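Local coordinates for uncharacterized protein (Jannaschia sp. CCS1, PDB 2PYQ) that is of unknown function but belongs to the DUF2853 family and folds as a small, mainly helical single chain, at residues M26-L29 against E30-K34. Residues are numbered along the deposited sequence; the frame is centred on the assembly and turned at random.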
loop_
_atom_site.group_PDB
_atom_site.type_symbol
_atom_site.label_atom_id
_atom_site.label_comp_id
_atom_site.label_asym_id
_atom_site.label_seq_id
_atom_site.Cartn_x
_atom_site.Cartn_y
_atom_site.Cartn_z
HETATM N N MSE A 26 -11.071 -4.957 5.987
HETATM C CA MSE A 26 -11.550 -5.096 4.597
HETATM C C MSE A 26 -12.231 -3.843 4.049
HETATM O O MSE A 26 -12.086 -3.529 2.866
HETATM C CB MSE A 26 -12.483 -6.313 4.438
HETATM C CG MSE A 26 -11.791 -7.652 4.712
HETATM SE SE MSE A 26 -10.268 -8.034 3.560
HETATM C CE MSE A 26 -11.152 -8.146 1.893
ATOM N N ALA A 27 -12.981 -3.158 4.917
ATOM C CA ALA A 27 -13.652 -1.915 4.525
ATOM C C ALA A 27 -12.601 -0.893 4.104
ATOM O O ALA A 27 -12.734 -0.300 3.056
ATOM C CB ALA A 27 -14.492 -1.386 5.673
ATOM N N LEU A 28 -11.542 -0.726 4.896
ATOM C CA LEU A 28 -10.464 0.197 4.528
ATOM C C LEU A 28 -9.735 -0.263 3.273
ATOM O O LEU A 28 -9.446 0.551 2.386
ATOM C CB LEU A 28 -9.479 0.371 5.684
ATOM C CG LEU A 28 -8.313 1.332 5.449
ATOM C CD1 LEU A 28 -8.807 2.731 5.103
ATOM C CD2 LEU A 28 -7.360 1.303 6.634
ATOM N N LEU A 29 -9.382 -1.544 3.228
ATOM C CA LEU A 29 -8.680 -2.101 2.073
ATOM C C LEU A 29 -9.439 -1.842 0.769
ATOM O O LEU A 29 -8.826 -1.480 -0.226
ATOM C CB LEU A 29 -8.419 -3.611 2.256
ATOM C CG LEU A 29 -7.586 -4.293 1.162
ATOM C CD1 LEU A 29 -6.179 -3.625 0.931
ATOM C CD2 LEU A 29 -7.439 -5.780 1.539
ATOM N N GLU A 30 -10.751 -1.993 0.791
ATOM C CA GLU A 30 -11.573 -1.676 -0.400
ATOM C C GLU A 30 -11.480 -0.181 -0.809
ATOM O O GLU A 30 -11.337 0.117 -2.003
ATOM C CB GLU A 30 -13.041 -2.107 -0.195
ATOM C CG GLU A 30 -13.997 -1.729 -1.321
ATOM C CD GLU A 30 -13.572 -2.291 -2.666
ATOM O OE1 GLU A 30 -13.549 -3.520 -2.743
ATOM O OE2 GLU A 30 -13.275 -1.526 -3.632
ATOM N N LYS A 31 -11.507 0.719 0.174
ATOM C CA LYS A 31 -11.396 2.173 -0.066
ATOM C C LYS A 31 -10.030 2.517 -0.663
ATOM O O LYS A 31 -9.937 3.341 -1.576
ATOM C CB LYS A 31 -11.644 2.937 1.240
ATOM C CG LYS A 31 -13.040 2.727 1.793
ATOM C CD LYS A 31 -13.232 3.267 3.184
ATOM C CE LYS A 31 -14.528 2.745 3.803
ATOM N NZ LYS A 31 -14.701 3.169 5.210
ATOM N N VAL A 32 -8.969 1.910 -0.114
ATOM C CA VAL A 32 -7.596 2.109 -0.629
ATOM C C VAL A 32 -7.475 1.597 -2.076
ATOM O O VAL A 32 -6.862 2.236 -2.924
ATOM C CB VAL A 32 -6.521 1.419 0.289
ATOM C CG1 VAL A 32 -5.140 1.507 -0.340
ATOM C CG2 VAL A 32 -6.525 2.072 1.642
ATOM N N THR A 33 -8.083 0.446 -2.334
ATOM C CA THR A 33 -8.058 -0.168 -3.655
ATOM C C THR A 33 -8.771 0.705 -4.682
ATOM O O THR A 33 -8.260 0.888 -5.791
ATOM C CB THR A 33 -8.625 -1.591 -3.599
ATOM O OG1 THR A 33 -7.799 -2.370 -2.708
ATOM C CG2 THR A 33 -8.638 -2.233 -4.985
ATOM N N LYS A 34 -9.927 1.262 -4.308
ATOM C CA LYS A 34 -10.638 2.201 -5.186
ATOM C C LYS A 34 -9.723 3.359 -5.584
ATOM O O LYS A 34 -9.638 3.698 -6.786
ATOM C CB LYS A 34 -11.922 2.734 -4.546
ATOM C CG LYS A 34 -13.070 1.761 -4.550
ATOM C CD LYS A 34 -14.391 2.491 -4.328
ATOM C CE LYS A 34 -15.620 1.583 -4.468
ATOM N NZ LYS A 34 -15.692 0.556 -3.346
#
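Thr-33 and Leu-29 lie one helical turn apart, and Leu-29 O accepts two hydrogen bonds from Thr-33, one from the backbone N (3.0 Å) and one from the hydroxyl OG1 (2.8 Å), from opposite faces of the carbonyl plane. With OG1 anti to its own carbonyl carbon (chi1 -61°), beside the backbone N, the hydroxyl reaches back one turn, which lets a partly buried threonine bond its OH within the helix. The same i to i+4 ladder joins Glu-30, Lys-31 and Val-32 to Met-26 (a selenomethionine), Ala-27 and Leu-28, the Lys-31 N to Ala-27 O bond being the longest at 3.3 Å.

Among apolar groups, Leu-28 CD1 meets Val-32 CG2 at 4.2 Å. These branched side chains suit the buried face: Leu-28 and Leu-29 reach Tyr-101, and Val-32 reaches Tyr-100, both of helix 96-106.

The charged residues lie on the more open side, though Glu-30 touches Ile-9 and Lys-31 touches Tyr-113. Lys-34 NZ meets Glu-30 OE2 at 3.2 Å from above the carboxylate plane, in a salt bridge. Lys-31 runs its extended chain past Ala-27 O, with CG closest at 3.3 Å, and NZ forms a salt bridge with Gly-114 OXT. The whole is an amphipathic alpha-helix, 26-36, set between helix 4-18 and the C-terminal part of the chain.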